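Local coordinates for protein congerin-1 (Conger myriaster, PDB 1C1L) that binds beta-galactosides as a homodimeric galectin of the conger eel, though its physiological function is not yet known, at residues Q29-N34 with Q86-T91. Residues are numbered along the deposited sequence; the frame is centred on the assembly and turned at random.
With GAL (beta-D-galactopyranose), chain B.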
loop_
_atom_site.group_PDB
_atom_site.type_symbol
_atom_site.label_atom_id
_atom_site.label_comp_id
_atom_site.label_asym_id
_atom_site.label_seq_id
_atom_site.Cartn_x
_atom_site.Cartn_y
_atom_site.Cartn_z
ATOM N N GLN A 29 8.663 -18.750 -13.068
ATOM C CA GLN A 29 8.422 -20.064 -12.491
ATOM C C GLN A 29 7.109 -19.966 -11.739
ATOM O O GLN A 29 6.160 -20.689 -12.044
ATOM C CB GLN A 29 9.540 -20.423 -11.551
ATOM C CG GLN A 29 10.748 -20.966 -12.267
ATOM C CD GLN A 29 11.772 -21.507 -11.288
ATOM O OE1 GLN A 29 12.330 -20.789 -10.463
ATOM N NE2 GLN A 29 12.042 -22.794 -11.307
ATOM N N ARG A 30 7.026 -19.040 -10.769
ATOM C CA ARG A 30 5.842 -18.895 -9.943
ATOM C C ARG A 30 5.925 -17.616 -9.138
ATOM O O ARG A 30 7.017 -17.058 -9.021
ATOM C CB ARG A 30 5.718 -20.055 -8.946
ATOM C CG ARG A 30 6.906 -20.176 -7.976
ATOM C CD ARG A 30 6.679 -21.433 -7.170
ATOM N NE ARG A 30 7.764 -21.692 -6.240
ATOM C CZ ARG A 30 7.575 -21.965 -4.948
ATOM N NH1 ARG A 30 6.365 -22.017 -4.395
ATOM N NH2 ARG A 30 8.637 -22.186 -4.184
ATOM N N PHE A 31 4.796 -17.140 -8.624
ATOM C CA PHE A 31 4.834 -16.043 -7.670
ATOM C C PHE A 31 3.661 -16.202 -6.704
ATOM O O PHE A 31 2.624 -16.790 -7.044
ATOM C CB PHE A 31 4.743 -14.661 -8.369
ATOM C CG PHE A 31 3.351 -14.219 -8.781
ATOM C CD1 PHE A 31 2.789 -14.715 -9.957
ATOM C CD2 PHE A 31 2.621 -13.363 -7.947
ATOM C CE1 PHE A 31 1.488 -14.351 -10.297
ATOM C CE2 PHE A 31 1.323 -13.009 -8.300
ATOM C CZ PHE A 31 0.754 -13.503 -9.470
ATOM N N SER A 32 3.812 -15.706 -5.480
ATOM C CA SER A 32 2.747 -15.777 -4.509
ATOM C C SER A 32 2.393 -14.455 -3.856
ATOM O O SER A 32 3.206 -13.539 -3.743
ATOM C CB SER A 32 3.113 -16.763 -3.418
ATOM O OG SER A 32 4.394 -16.476 -2.861
ATOM N N VAL A 33 1.136 -14.422 -3.452
ATOM C CA VAL A 33 0.601 -13.338 -2.641
ATOM C C VAL A 33 0.471 -13.985 -1.273
ATOM O O VAL A 33 -0.106 -15.072 -1.124
ATOM C CB VAL A 33 -0.795 -12.890 -3.112
ATOM C CG1 VAL A 33 -1.333 -11.821 -2.181
ATOM C CG2 VAL A 33 -0.704 -12.349 -4.535
ATOM N N ASN A 34 1.041 -13.324 -0.269
ATOM C CA ASN A 34 1.063 -13.837 1.087
ATOM C C ASN A 34 0.469 -12.834 2.061
ATOM O O ASN A 34 0.936 -11.696 2.093
ATOM C CB ASN A 34 2.496 -14.108 1.522
ATOM C CG ASN A 34 3.208 -14.995 0.526
ATOM O OD1 ASN A 34 3.068 -16.220 0.539
ATOM N ND2 ASN A 34 3.938 -14.417 -0.420
ATOM N N GLN A 86 2.404 -10.102 -17.781
ATOM C CA GLN A 86 1.196 -9.295 -17.742
ATOM C C GLN A 86 1.004 -8.583 -16.413
ATOM O O GLN A 86 1.497 -8.970 -15.370
ATOM C CB GLN A 86 -0.073 -10.169 -18.010
ATOM C CG GLN A 86 -0.663 -10.938 -16.797
ATOM C CD GLN A 86 -2.100 -11.460 -16.826
ATOM O OE1 GLN A 86 -2.409 -12.444 -17.483
ATOM N NE2 GLN A 86 -3.081 -10.924 -16.120
ATOM N N TYR A 87 0.136 -7.563 -16.504
ATOM C CA TYR A 87 -0.329 -6.863 -15.327
ATOM C C TYR A 87 -1.383 -7.776 -14.682
ATOM O O TYR A 87 -2.163 -8.401 -15.403
ATOM C CB TYR A 87 -1.008 -5.541 -15.750
ATOM C CG TYR A 87 -1.618 -4.821 -14.557
ATOM C CD1 TYR A 87 -0.780 -4.187 -13.647
ATOM C CD2 TYR A 87 -3.001 -4.843 -14.354
ATOM C CE1 TYR A 87 -1.315 -3.577 -12.522
ATOM C CE2 TYR A 87 -3.541 -4.230 -13.226
ATOM C CZ TYR A 87 -2.685 -3.603 -12.322
ATOM O OH TYR A 87 -3.185 -2.976 -11.204
ATOM N N PHE A 88 -1.472 -7.905 -13.356
ATOM C CA PHE A 88 -2.504 -8.697 -12.708
ATOM C C PHE A 88 -3.067 -7.872 -11.556
ATOM O O PHE A 88 -2.413 -6.952 -11.051
ATOM C CB PHE A 88 -1.935 -10.025 -12.129
ATOM C CG PHE A 88 -0.985 -9.836 -10.952
ATOM C CD1 PHE A 88 0.365 -9.569 -11.192
ATOM C CD2 PHE A 88 -1.474 -9.856 -9.634
ATOM C CE1 PHE A 88 1.220 -9.311 -10.123
ATOM C CE2 PHE A 88 -0.615 -9.594 -8.573
ATOM C CZ PHE A 88 0.732 -9.318 -8.815
ATOM N N GLU A 89 -4.275 -8.228 -11.138
ATOM C CA GLU A 89 -4.883 -7.715 -9.919
ATOM C C GLU A 89 -5.617 -8.873 -9.278
ATOM O O GLU A 89 -6.297 -9.658 -9.973
ATOM C CB GLU A 89 -5.944 -6.661 -10.122
ATOM C CG GLU A 89 -5.335 -5.300 -10.321
ATOM C CD GLU A 89 -6.300 -4.161 -10.615
ATOM O OE1 GLU A 89 -7.515 -4.330 -10.516
ATOM O OE2 GLU A 89 -5.829 -3.083 -10.948
ATOM N N ILE A 90 -5.454 -9.007 -7.977
ATOM C CA ILE A 90 -6.161 -10.006 -7.205
ATOM C C ILE A 90 -6.757 -9.277 -6.002
ATOM O O ILE A 90 -6.054 -8.539 -5.303
ATOM C CB ILE A 90 -5.176 -11.120 -6.762
ATOM C CG1 ILE A 90 -4.576 -11.843 -7.963
ATOM C CG2 ILE A 90 -5.946 -12.096 -5.878
ATOM C CD1 ILE A 90 -3.349 -12.678 -7.551
ATOM N N THR A 91 -8.045 -9.456 -5.755
ATOM C CA THR A 91 -8.714 -8.877 -4.603
ATOM C C THR A 91 -9.040 -9.969 -3.598
ATOM O O THR A 91 -9.612 -11.018 -3.920
ATOM C CB THR A 91 -10.021 -8.187 -5.006
ATOM O OG1 THR A 91 -9.661 -7.201 -5.957
ATOM C CG2 THR A 91 -10.774 -7.579 -3.813
HETATM C C1 GAL B . 5.849 -25.948 -1.387
HETATM C C2 GAL B . 6.745 -24.798 -1.848
HETATM C C3 GAL B . 6.487 -23.545 -1.009
HETATM C C4 GAL B . 4.984 -23.213 -0.973
HETATM C C5 GAL B . 4.186 -24.447 -0.572
HETATM C C6 GAL B . 2.693 -24.204 -0.618
HETATM O O2 GAL B . 8.105 -25.191 -1.712
HETATM O O3 GAL B . 7.215 -22.463 -1.568
HETATM O O4 GAL B . 4.587 -22.764 -2.259
HETATM O O5 GAL B . 4.483 -25.559 -1.452
HETATM O O6 GAL B . 1.991 -25.344 -0.189
#
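Phe31 and Phe88 reach toward each other from opposite sheets of the galectin beta-sandwich, a worked example of two sheets meeting through apolar side chains. Contact is made by the far rim of Phe31: CZ lies 4.0 Å above the plane of the Phe88 ring, over its centre, and CE2 comes within 3.8 Å of Phe88 CZ. The two rings meet obliquely, planes inclined at 43° and centroids 4.9 Å apart.

Two residues further along each strand, Val33 and Ile90 repeat the contact with aliphatic groups that pass alongside one another, heading opposite ways. Here a branch meets a chain end, Val33 CG2 touching Ile90 CD1 at 4.0 Å. Ile90 reaches that far because its chain is extended beyond CG1 (chi2 165°). No hydrogen bond joins the segments, and all four touching residues are buried.

The other side of strand 30-35 carries Arg30, which grips the sugar, and Asn34, which supports a sugar-binding histidine. Arg30 extends its guanidinium so that NH1 donates to galactose O4 (2.9 Å) and O3, while NH2 also donates to O3 (3.0 Å); O4 lies at the guanidinium edge, near its plane. Ser32 OG accepts a bond from Asn34 ND2 at 3.2 Å. Asp47 forms a salt bridge with Arg30 NH1, and His45, which binds the galactose, is hydrogen-bonded through ND1 to Asn34 OD1.

Strand 30-35 runs between strands 41-52 and 122-127 in the sugar-binding sheet, whereas strand 87-94 lies between 98-103 and 18-24 in the facing one; Leu125 and Ile24, one from each sheet, pack against both phenylalanines.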